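PDB 5TTX: hydrogenase 2 maturation peptidase from Thaumarchaeota archaeon SCGC AB-539-E09, which probably trims a C-terminal peptide from the large subunit of a nickel-iron hydrogenase during its maturation. Local coordinates for residues G16-G21 and V29-S34; D23-R28 and E141-A146; A50-T53 and D57-D60; Y41-D46 and E59-V64. All coordinates share one frame; numbering follows the deposited sequence.

Contact 1: G16-G21 and V29-S34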
loop_
_atom_site.group_PDB
_atom_site.type_symbol
_atom_site.label_atom_id
_atom_site.label_comp_id
_atom_site.label_asym_id
_atom_site.label_seq_id
_atom_site.Cartn_x
_atom_site.Cartn_y
_atom_site.Cartn_z
ATOM N N GLY A 16 34.071 -27.271 -8.252
ATOM C CA GLY A 16 35.198 -27.525 -7.372
ATOM C C GLY A 16 36.504 -27.219 -8.080
ATOM O O GLY A 16 36.537 -26.835 -9.244
ATOM N N ASN A 17 37.591 -27.421 -7.352
ATOM C CA ASN A 17 38.938 -27.089 -7.813
ATOM C C ASN A 17 39.692 -28.371 -8.176
ATOM O O ASN A 17 40.077 -29.136 -7.282
ATOM C CB ASN A 17 39.676 -26.329 -6.724
ATOM C CG ASN A 17 40.989 -25.718 -7.207
ATOM O OD1 ASN A 17 41.571 -26.131 -8.215
ATOM N ND2 ASN A 17 41.461 -24.727 -6.470
ATOM N N ARG A 18 39.934 -28.577 -9.481
ATOM C CA ARG A 18 40.674 -29.743 -9.985
ATOM C C ARG A 18 42.066 -29.890 -9.392
ATOM O O ARG A 18 42.621 -30.990 -9.440
ATOM C CB ARG A 18 40.849 -29.671 -11.501
ATOM C CG ARG A 18 39.641 -30.081 -12.288
ATOM C CD ARG A 18 39.867 -29.845 -13.745
ATOM N NE ARG A 18 38.612 -29.905 -14.514
ATOM C CZ ARG A 18 38.127 -31.026 -15.047
ATOM N NH1 ARG A 18 38.776 -32.178 -14.888
ATOM N NH2 ARG A 18 37.010 -31.003 -15.764
ATOM N N LEU A 19 42.663 -28.809 -8.893
ATOM C CA LEU A 19 44.005 -28.841 -8.333
ATOM C C LEU A 19 44.021 -29.233 -6.862
ATOM O O LEU A 19 45.103 -29.297 -6.255
ATOM C CB LEU A 19 44.660 -27.472 -8.479
ATOM C CG LEU A 19 44.531 -26.841 -9.854
ATOM C CD1 LEU A 19 45.210 -25.488 -9.834
ATOM C CD2 LEU A 19 45.187 -27.745 -10.893
HETATM N N MSE A 20 42.853 -29.469 -6.274
HETATM C CA MSE A 20 42.766 -29.776 -4.855
HETATM C C MSE A 20 42.219 -31.175 -4.647
HETATM O O MSE A 20 41.268 -31.376 -3.896
HETATM C CB MSE A 20 41.894 -28.745 -4.132
HETATM C CG MSE A 20 42.437 -27.356 -4.264
HETATM SE SE MSE A 20 44.064 -27.057 -3.191
HETATM C CE MSE A 20 44.128 -25.085 -3.349
ATOM N N GLY A 21 42.815 -32.134 -5.331
ATOM C CA GLY A 21 42.530 -33.520 -5.013
ATOM C C GLY A 21 41.081 -33.863 -5.245
ATOM O O GLY A 21 40.542 -33.687 -6.342
ATOM N N VAL A 29 33.201 -35.617 -12.893
ATOM C CA VAL A 29 31.957 -36.217 -13.368
ATOM C C VAL A 29 31.554 -35.592 -14.695
ATOM O O VAL A 29 31.130 -36.288 -15.625
ATOM C CB VAL A 29 30.828 -36.072 -12.327
ATOM C CG1 VAL A 29 29.475 -36.504 -12.966
ATOM C CG2 VAL A 29 31.120 -36.902 -11.058
ATOM N N VAL A 30 31.691 -34.273 -14.815
ATOM C CA VAL A 30 31.404 -33.629 -16.095
ATOM C C VAL A 30 32.258 -34.234 -17.204
ATOM O O VAL A 30 31.765 -34.468 -18.315
ATOM C CB VAL A 30 31.599 -32.107 -15.982
ATOM C CG1 VAL A 30 31.510 -31.436 -17.363
ATOM C CG2 VAL A 30 30.545 -31.549 -15.040
ATOM N N ASP A 31 33.545 -34.511 -16.922
ATOM C CA ASP A 31 34.395 -35.168 -17.913
ATOM C C ASP A 31 33.792 -36.491 -18.362
ATOM O O ASP A 31 33.764 -36.790 -19.561
ATOM C CB ASP A 31 35.798 -35.428 -17.360
ATOM C CG ASP A 31 36.580 -34.163 -17.098
ATOM O OD1 ASP A 31 36.083 -33.059 -17.421
ATOM O OD2 ASP A 31 37.705 -34.287 -16.567
ATOM N N LEU A 32 33.309 -37.303 -17.417
ATOM C CA LEU A 32 32.680 -38.564 -17.800
ATOM C C LEU A 32 31.459 -38.322 -18.674
ATOM O O LEU A 32 31.307 -38.952 -19.727
ATOM C CB LEU A 32 32.306 -39.373 -16.562
ATOM C CG LEU A 32 33.482 -39.951 -15.778
ATOM C CD1 LEU A 32 32.957 -40.658 -14.528
ATOM C CD2 LEU A 32 34.323 -40.935 -16.665
ATOM N N LEU A 33 30.588 -37.396 -18.263
ATOM C CA LEU A 33 29.362 -37.118 -19.018
ATOM C C LEU A 33 29.672 -36.574 -20.410
ATOM O O LEU A 33 29.094 -37.022 -21.404
ATOM C CB LEU A 33 28.485 -36.141 -18.238
ATOM C CG LEU A 33 27.910 -36.734 -16.956
ATOM C CD1 LEU A 33 27.262 -35.654 -16.116
ATOM C CD2 LEU A 33 26.893 -37.826 -17.299
ATOM N N SER A 34 30.602 -35.618 -20.502
ATOM C CA SER A 34 31.005 -35.078 -21.799
ATOM C C SER A 34 31.536 -36.138 -22.746
ATOM O O SER A 34 31.539 -35.911 -23.958
ATOM C CB SER A 34 32.075 -33.999 -21.636
ATOM O OG SER A 34 31.521 -32.838 -21.020
#
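R18 and D31 meet head-on in a paired salt bridge that ties the loop after strand 10-15 to helix 25-34. The guanidinium comes in end-on: NH1 of R18 bonds OD2 of D31 at 2.9 Å, and NH2 of R18 bonds OD1 of D31 at 2.8 Å. Both N-H groups point almost straight at their acceptors, on the syn side of each oxygen. The two flat groups are 16° from coplanar, which lets both bonds form at once and should resist rotation of either group. R18 gets there with CG beside the backbone N (chi1 -79°) and a chain extended from CG to NE; a turn at chi4 of -90° then brings the NH1/NH2 edge of the guanidinium onto the carboxylate. NH2 of R18 has a second acidic partner in D46 of strand 42-48, so one guanidinium stands between two carboxylates and probably favours the charged form of both. The turn that carries R18 is held by the preceding residue. OD1 of N17 accepts from the backbone N of L19 at 3.0 Å, from above the carbonyl plane, while O of N17 accepts from N of M20, a selenomethionine, at 3.0 Å. N17 thus builds an Asx turn on top of a type I beta turn, within the glycine-rich loop that follows the first strand in hydrogenase maturation proteases.

Contact 2: D23-R28 and E141-A146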
loop_
_atom_site.group_PDB
_atom_site.type_symbol
_atom_site.label_atom_id
_atom_site.label_comp_id
_atom_site.label_asym_id
_atom_site.label_seq_id
_atom_site.Cartn_x
_atom_site.Cartn_y
_atom_site.Cartn_z
ATOM N N ASP A 23 38.457 -32.418 -4.364
ATOM C CA ASP A 23 37.545 -31.339 -4.741
ATOM C C ASP A 23 37.280 -31.313 -6.230
ATOM O O ASP A 23 36.377 -30.594 -6.670
ATOM C CB ASP A 23 38.085 -29.974 -4.318
ATOM C CG ASP A 23 36.988 -28.932 -4.184
ATOM O OD1 ASP A 23 35.920 -29.290 -3.631
ATOM O OD2 ASP A 23 37.182 -27.760 -4.598
ATOM N N GLY A 24 38.063 -32.047 -7.020
ATOM C CA GLY A 24 37.760 -32.196 -8.424
ATOM C C GLY A 24 36.700 -33.231 -8.747
ATOM O O GLY A 24 36.506 -33.539 -9.921
ATOM N N PHE A 25 35.999 -33.781 -7.747
ATOM C CA PHE A 25 34.905 -34.720 -8.022
ATOM C C PHE A 25 33.920 -34.188 -9.071
ATOM O O PHE A 25 33.641 -34.858 -10.073
ATOM C CB PHE A 25 34.173 -35.044 -6.718
ATOM C CG PHE A 25 32.804 -35.659 -6.909
ATOM C CD1 PHE A 25 31.635 -34.893 -6.738
ATOM C CD2 PHE A 25 32.677 -37.005 -7.233
ATOM C CE1 PHE A 25 30.361 -35.480 -6.899
ATOM C CE2 PHE A 25 31.409 -37.596 -7.398
ATOM C CZ PHE A 25 30.268 -36.860 -7.228
ATOM N N GLY A 26 33.368 -32.991 -8.854
ATOM C CA GLY A 26 32.335 -32.471 -9.735
ATOM C C GLY A 26 32.786 -32.310 -11.180
ATOM O O GLY A 26 32.159 -32.831 -12.106
ATOM N N PRO A 27 33.869 -31.554 -11.400
ATOM C CA PRO A 27 34.401 -31.420 -12.769
ATOM C C PRO A 27 34.770 -32.741 -13.399
ATOM O O PRO A 27 34.655 -32.888 -14.628
ATOM C CB PRO A 27 35.640 -30.532 -12.579
ATOM C CG PRO A 27 35.308 -29.670 -11.341
ATOM C CD PRO A 27 34.476 -30.591 -10.452
ATOM N N ARG A 28 35.221 -33.713 -12.600
ATOM C CA ARG A 28 35.581 -35.006 -13.167
ATOM C C ARG A 28 34.337 -35.810 -13.574
ATOM O O ARG A 28 34.404 -36.598 -14.519
ATOM C CB ARG A 28 36.460 -35.779 -12.182
ATOM C CG ARG A 28 37.923 -35.257 -12.085
ATOM C CD ARG A 28 38.782 -35.656 -13.308
ATOM N NE ARG A 28 38.822 -37.101 -13.419
ATOM C CZ ARG A 28 39.767 -37.864 -12.876
ATOM N NH1 ARG A 28 40.781 -37.313 -12.197
ATOM N NH2 ARG A 28 39.693 -39.180 -13.006
ATOM N N GLU A 141 41.309 -43.086 -4.940
ATOM C CA GLU A 141 40.641 -44.293 -5.387
ATOM C C GLU A 141 39.130 -44.223 -5.127
ATOM O O GLU A 141 38.319 -44.525 -6.009
ATOM C CB GLU A 141 41.307 -45.472 -4.662
ATOM C CG GLU A 141 41.052 -46.809 -5.263
ATOM C CD GLU A 141 42.063 -47.847 -4.820
ATOM O OE1 GLU A 141 42.727 -47.642 -3.772
ATOM O OE2 GLU A 141 42.193 -48.866 -5.541
ATOM N N GLU A 142 38.736 -43.782 -3.925
ATOM C CA GLU A 142 37.325 -43.763 -3.558
ATOM C C GLU A 142 36.545 -42.765 -4.397
ATOM O O GLU A 142 35.459 -43.078 -4.899
ATOM C CB GLU A 142 37.152 -43.437 -2.074
ATOM C CG GLU A 142 37.699 -44.512 -1.167
ATOM C CD GLU A 142 39.102 -44.162 -0.669
ATOM O OE1 GLU A 142 39.378 -44.416 0.527
ATOM O OE2 GLU A 142 39.921 -43.630 -1.473
ATOM N N VAL A 143 37.081 -41.562 -4.566
ATOM C CA VAL A 143 36.274 -40.535 -5.202
ATOM C C VAL A 143 36.249 -40.741 -6.702
ATOM O O VAL A 143 35.231 -40.474 -7.357
ATOM C CB VAL A 143 36.771 -39.139 -4.802
ATOM C CG1 VAL A 143 36.080 -38.059 -5.632
ATOM C CG2 VAL A 143 36.542 -38.916 -3.285
ATOM N N GLU A 144 37.324 -41.282 -7.258
ATOM C CA GLU A 144 37.271 -41.747 -8.630
ATOM C C GLU A 144 36.140 -42.748 -8.824
ATOM O O GLU A 144 35.387 -42.662 -9.800
ATOM C CB GLU A 144 38.597 -42.379 -9.047
ATOM C CG GLU A 144 38.397 -43.288 -10.278
ATOM C CD GLU A 144 39.422 -43.095 -11.371
ATOM O OE1 GLU A 144 40.586 -42.732 -11.071
ATOM O OE2 GLU A 144 39.052 -43.331 -12.544
ATOM N N ALA A 145 36.034 -43.741 -7.935
ATOM C CA ALA A 145 34.956 -44.705 -8.112
ATOM C C ALA A 145 33.602 -44.026 -7.932
ATOM O O ALA A 145 32.620 -44.401 -8.595
ATOM C CB ALA A 145 35.125 -45.890 -7.165
ATOM N N ALA A 146 33.553 -42.978 -7.110
ATOM C CA ALA A 146 32.294 -42.299 -6.869
ATOM C C ALA A 146 31.850 -41.510 -8.086
ATOM O O ALA A 146 30.642 -41.268 -8.252
ATOM C CB ALA A 146 32.402 -41.384 -5.647
#
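This is a buried, mainly apolar helix-helix contact, joining the start of helix 25-34 to the start of helix 141-158. Both helices belong to an alpha/beta fold with a mixed sheet in the order 2-1-3-5-4, consistent with the phosphorylase/hydrolase-like fold of this protease family. The backbones come closest at F25 and V143, whose CA atoms are 6.6 Å apart. F25 and V143 cross at about a right angle: CG1 of V143 touches CB of F25 at 3.7 Å and reaches CD2 of F25 at 3.9 Å, at the root of the ring. With CG anti to the backbone N (chi1 163°), F25 sends its ring along the other helix, where A146 receives it. There CE2 of F25 lies 4.3 Å from CB of A146, and O of A146 sits at the ring edge. Inward from both helices, C128 of strand 122-128 packs against F25, V143 and A146, and L67 of strand 63-69 against F25. Beside this apolar patch lies a charged pair. R28 bends at chi2 and chi3 and offers the edge of its guanidinium to E144, whose carboxylate stands 89° to it; NH2 of R28 stops 4.1 Å from OE1 of E144, attracted but short of a salt bridge.

Contact 3: A50-T53 and D57-D60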
loop_
_atom_site.group_PDB
_atom_site.type_symbol
_atom_site.label_atom_id
_atom_site.label_comp_id
_atom_site.label_asym_id
_atom_site.label_seq_id
_atom_site.Cartn_x
_atom_site.Cartn_y
_atom_site.Cartn_z
ATOM N N ALA A 50 34.839 -20.924 -10.721
ATOM C CA ALA A 50 34.499 -19.631 -11.296
ATOM C C ALA A 50 33.052 -19.208 -11.044
ATOM O O ALA A 50 32.694 -18.080 -11.397
ATOM C CB ALA A 50 34.777 -19.652 -12.810
ATOM N N GLY A 51 32.216 -20.077 -10.458
ATOM C CA GLY A 51 30.800 -19.787 -10.245
ATOM C C GLY A 51 30.017 -19.606 -11.541
ATOM O O GLY A 51 30.556 -19.618 -12.642
ATOM N N ILE A 52 28.717 -19.398 -11.399
ATOM C CA ILE A 52 27.853 -19.212 -12.559
ATOM C C ILE A 52 26.936 -18.022 -12.321
ATOM O O ILE A 52 26.476 -17.799 -11.197
ATOM C CB ILE A 52 27.047 -20.491 -12.859
ATOM C CG1 ILE A 52 26.085 -20.259 -14.029
ATOM C CG2 ILE A 52 26.376 -20.991 -11.605
ATOM C CD1 ILE A 52 25.703 -21.533 -14.789
ATOM N N THR A 53 26.712 -17.233 -13.372
ATOM C CA THR A 53 25.732 -16.155 -13.341
ATOM C C THR A 53 24.304 -16.691 -13.507
ATOM O O THR A 53 24.035 -17.564 -14.342
ATOM C CB THR A 53 26.031 -15.142 -14.444
ATOM O OG1 THR A 53 27.400 -14.738 -14.358
ATOM C CG2 THR A 53 25.130 -13.902 -14.321
ATOM N N ASP A 57 22.038 -16.849 -17.995
ATOM C CA ASP A 57 22.766 -18.114 -18.040
ATOM C C ASP A 57 21.987 -19.189 -17.297
ATOM O O ASP A 57 21.307 -20.003 -17.922
ATOM C CB ASP A 57 24.181 -17.960 -17.456
ATOM C CG ASP A 57 25.043 -19.202 -17.649
ATOM O OD1 ASP A 57 24.625 -20.106 -18.391
ATOM O OD2 ASP A 57 26.146 -19.284 -17.055
ATOM N N LEU A 58 22.054 -19.189 -15.967
ATOM C CA LEU A 58 21.400 -20.249 -15.197
ATOM C C LEU A 58 19.886 -20.237 -15.397
ATOM O O LEU A 58 19.248 -21.297 -15.477
ATOM C CB LEU A 58 21.760 -20.106 -13.720
ATOM C CG LEU A 58 21.392 -21.242 -12.780
ATOM C CD1 LEU A 58 21.919 -22.580 -13.270
ATOM C CD2 LEU A 58 21.970 -20.924 -11.440
ATOM N N GLU A 59 19.295 -19.052 -15.519
ATOM C CA GLU A 59 17.850 -18.968 -15.677
ATOM C C GLU A 59 17.360 -19.567 -16.992
ATOM O O GLU A 59 16.161 -19.838 -17.119
ATOM C CB GLU A 59 17.398 -17.511 -15.567
ATOM C CG GLU A 59 17.744 -16.668 -16.766
ATOM C CD GLU A 59 17.304 -15.224 -16.596
ATOM O OE1 GLU A 59 16.490 -14.948 -15.681
ATOM O OE2 GLU A 59 17.768 -14.364 -17.373
ATOM N N ASP A 60 18.237 -19.804 -17.961
ATOM C CA ASP A 60 17.778 -20.407 -19.204
ATOM C C ASP A 60 17.633 -21.918 -19.123
ATOM O O ASP A 60 17.257 -22.534 -20.119
ATOM C CB ASP A 60 18.720 -20.038 -20.345
ATOM C CG ASP A 60 18.803 -18.535 -20.563
ATOM O OD1 ASP A 60 17.837 -17.821 -20.190
ATOM O OD2 ASP A 60 19.837 -18.069 -21.100
#
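The backbone N of L58 donates to O of T53 at 3.0 Å, in the carbonyl plane, closing the short helix 54-58 of a beta-alpha-beta crossover from strand 42-48 to strand 63-69. T53 is at the N-cap position, its side chain making no capping bond; its carbonyl accepts from the N-H five residues on. The same oxygen is pressed by D57, whose CB lies 3.1 Å from O of T53. Beside this, I52 and D57 cross at about a right angle, and OD2 of D57 rests on the end of the isoleucine, 3.2 Å from CG1 of I52 and 3.2 Å from CD1 of I52. I52 reaches it because CG1 points directly away from its own backbone N (chi1 177°), carrying CD1 on toward the helix. CD1 of I52 also meets CD1 of L58 at 4.2 Å, and both side chains pack on L11 of strand 10-15.

What holds the carboxylate against this apolar neighbour lies outside the two segments: R45 on strand 42-48 takes both oxygens of D57, NH2 in a salt bridge to OD1 and NH1 close to OD2. With an alanine in place of this aspartate, the R45 guanidinium is likely to lose its acidic mate and the end of I52 its cover. Farther out, a second copy of the protein covers the same site, its M99 packing on I52 and its L101 on L58. The backbone of I52 is hydrogen-bonded to that subunit as well, and O of A50 accepts from NE2 of H102 of that second subunit.

Contact 4: Y41-D46 and E59-V64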
loop_
_atom_site.group_PDB
_atom_site.type_symbol
_atom_site.label_atom_id
_atom_site.label_comp_id
_atom_site.label_asym_id
_atom_site.label_seq_id
_atom_site.Cartn_x
_atom_site.Cartn_y
_atom_site.Cartn_z
ATOM N N TYR A 41 20.142 -31.398 -25.491
ATOM C CA TYR A 41 19.525 -30.471 -24.552
ATOM C C TYR A 41 20.198 -30.497 -23.177
ATOM O O TYR A 41 19.971 -29.588 -22.370
ATOM C CB TYR A 41 18.010 -30.744 -24.462
ATOM C CG TYR A 41 17.643 -32.026 -23.761
ATOM C CD1 TYR A 41 17.647 -32.100 -22.365
ATOM C CD2 TYR A 41 17.280 -33.157 -24.474
ATOM C CE1 TYR A 41 17.345 -33.275 -21.703
ATOM C CE2 TYR A 41 16.926 -34.331 -23.813
ATOM C CZ TYR A 41 16.979 -34.377 -22.428
ATOM O OH TYR A 41 16.658 -35.523 -21.753
ATOM N N VAL A 42 21.031 -31.491 -22.898
ATOM C CA VAL A 42 21.803 -31.538 -21.665
ATOM C C VAL A 42 23.091 -30.745 -21.851
ATOM O O VAL A 42 23.837 -30.980 -22.805
ATOM C CB VAL A 42 22.111 -32.991 -21.279
ATOM C CG1 VAL A 42 22.984 -33.034 -20.024
ATOM C CG2 VAL A 42 20.824 -33.736 -21.066
ATOM N N ASP A 43 23.354 -29.798 -20.949
ATOM C CA ASP A 43 24.656 -29.136 -20.871
ATOM C C ASP A 43 25.385 -29.662 -19.641
ATOM O O ASP A 43 24.998 -29.351 -18.509
ATOM C CB ASP A 43 24.526 -27.620 -20.764
ATOM C CG ASP A 43 24.310 -26.962 -22.077
ATOM O OD1 ASP A 43 24.321 -25.716 -22.080
ATOM O OD2 ASP A 43 24.108 -27.673 -23.097
ATOM N N ALA A 44 26.428 -30.456 -19.856
ATOM C CA ALA A 44 27.345 -30.861 -18.790
ATOM C C ALA A 44 28.479 -29.847 -18.769
ATOM O O ALA A 44 29.278 -29.805 -19.696
ATOM C CB ALA A 44 27.879 -32.271 -19.030
ATOM N N ARG A 45 28.537 -29.007 -17.740
ATOM C CA ARG A 45 29.427 -27.853 -17.754
ATOM C C ARG A 45 30.353 -27.892 -16.546
ATOM O O ARG A 45 29.904 -28.064 -15.400
ATOM C CB ARG A 45 28.628 -26.538 -17.793
ATOM C CG ARG A 45 28.504 -25.951 -19.213
ATOM C CD ARG A 45 27.584 -24.717 -19.306
ATOM N NE ARG A 45 28.012 -23.595 -18.461
ATOM C CZ ARG A 45 27.246 -22.544 -18.166
ATOM N NH1 ARG A 45 27.709 -21.566 -17.393
ATOM N NH2 ARG A 45 26.009 -22.468 -18.640
ATOM N N ASP A 46 31.640 -27.730 -16.810
ATOM C CA ASP A 46 32.670 -27.703 -15.774
ATOM C C ASP A 46 32.771 -26.269 -15.261
ATOM O O ASP A 46 33.429 -25.418 -15.865
ATOM C CB ASP A 46 33.985 -28.215 -16.353
ATOM C CG ASP A 46 35.158 -28.057 -15.409
ATOM O OD1 ASP A 46 34.970 -27.693 -14.225
ATOM O OD2 ASP A 46 36.287 -28.312 -15.867
ATOM N N GLU A 59 19.295 -19.052 -15.519
ATOM C CA GLU A 59 17.850 -18.968 -15.677
ATOM C C GLU A 59 17.360 -19.567 -16.992
ATOM O O GLU A 59 16.161 -19.838 -17.119
ATOM C CB GLU A 59 17.398 -17.511 -15.567
ATOM C CG GLU A 59 17.744 -16.668 -16.766
ATOM C CD GLU A 59 17.304 -15.224 -16.596
ATOM O OE1 GLU A 59 16.490 -14.948 -15.681
ATOM O OE2 GLU A 59 17.768 -14.364 -17.373
ATOM N N ASP A 60 18.237 -19.804 -17.961
ATOM C CA ASP A 60 17.778 -20.407 -19.204
ATOM C C ASP A 60 17.633 -21.918 -19.123
ATOM O O ASP A 60 17.257 -22.534 -20.119
ATOM C CB ASP A 60 18.720 -20.038 -20.345
ATOM C CG ASP A 60 18.803 -18.535 -20.563
ATOM O OD1 ASP A 60 17.837 -17.821 -20.190
ATOM O OD2 ASP A 60 19.837 -18.069 -21.100
ATOM N N TYR A 61 17.912 -22.532 -17.981
ATOM C CA TYR A 61 17.672 -23.953 -17.797
ATOM C C TYR A 61 16.383 -24.164 -17.025
ATOM O O TYR A 61 15.980 -23.328 -16.215
ATOM C CB TYR A 61 18.826 -24.631 -17.049
ATOM C CG TYR A 61 20.114 -24.506 -17.796
ATOM C CD1 TYR A 61 20.476 -25.452 -18.750
ATOM C CD2 TYR A 61 20.955 -23.422 -17.586
ATOM C CE1 TYR A 61 21.656 -25.328 -19.472
ATOM C CE2 TYR A 61 22.140 -23.297 -18.290
ATOM C CZ TYR A 61 22.480 -24.253 -19.232
ATOM O OH TYR A 61 23.642 -24.125 -19.939
ATOM N N GLU A 62 15.727 -25.286 -17.296
ATOM C CA GLU A 62 14.566 -25.687 -16.519
ATOM C C GLU A 62 14.908 -26.710 -15.446
ATOM O O GLU A 62 14.106 -26.937 -14.539
ATOM C CB GLU A 62 13.489 -26.259 -17.448
ATOM C CG GLU A 62 13.834 -27.621 -18.015
ATOM C CD GLU A 62 12.763 -28.172 -18.960
ATOM O OE1 GLU A 62 11.706 -27.524 -19.106
ATOM O OE2 GLU A 62 12.976 -29.256 -19.548
ATOM N N LYS A 63 16.063 -27.345 -15.534
ATOM C CA LYS A 63 16.464 -28.309 -14.529
ATOM C C LYS A 63 17.966 -28.173 -14.336
ATOM O O LYS A 63 18.702 -27.974 -15.305
ATOM C CB LYS A 63 16.043 -29.726 -14.946
ATOM C CG LYS A 63 16.432 -30.823 -13.985
ATOM C CD LYS A 63 15.857 -32.145 -14.438
ATOM C CE LYS A 63 16.249 -33.282 -13.507
ATOM N NZ LYS A 63 15.517 -33.166 -12.212
ATOM N N VAL A 64 18.411 -28.213 -13.080
ATOM C CA VAL A 64 19.825 -28.093 -12.739
ATOM C C VAL A 64 20.205 -29.219 -11.797
ATOM O O VAL A 64 19.458 -29.542 -10.864
ATOM C CB VAL A 64 20.175 -26.737 -12.091
ATOM C CG1 VAL A 64 21.654 -26.674 -11.852
ATOM C CG2 VAL A 64 19.798 -25.619 -13.006
#
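The Y61 ring meets strand 42-48 by its edge: OD1 of D43 lies in the ring plane, NH2 of R45 near it, and both converge on the phenol oxygen. The partners are turned well away from the ring, the carboxylate by 69° and the guanidinium by 49°. OH of Y61 donates to OD1 of D43 at 2.8 Å, on the anti side of that oxygen, and accepts from NH2 of R45 at 3.2 Å in a bent bond. The hydroxyl therefore works both ways, between a carboxylate and a guanidinium projecting from alternate residues of one strand. R45 curls back to it through a bend at chi3 (59°), and its stronger partner is D57, which salt-bridges the same NH2. A phenylalanine here would probably leave OD1 of D43 without its donor and cost R45 an acceptor. Y61 itself sits just ahead of strand 63-69 and reaches over strand 10-15, touching L11, whose strand lies between the other two in the sheet. Strand 42-48 pairs in parallel with 10-15, D43 bonding V10 and V12 and R45 bonding V12, while A44, between D43 and R45, packs on V30 and L33 of helix 25-34.

From the N terminus, contact 1 comes first, closing the short excursion from the loop after strand 10-15 onto helix 25-34. Contact 2 starts inside that excursion, so the two cross; it then spans more than a hundred residues to helix 141-158, and contacts 3 and 4 are nested within it. Contact 4 closes the loop from strand 42-48 to strand 63-69, and contact 3 closes the short helix 54-58 inside it; both end on a shared stretch with E59 and D60. Strand 42-48 links the two regions, meeting contact 1 through D46 and contact 3 through R45. Contacts 2 and 3 lie on opposite sides of the chain's centre, about 23 Å apart between centres.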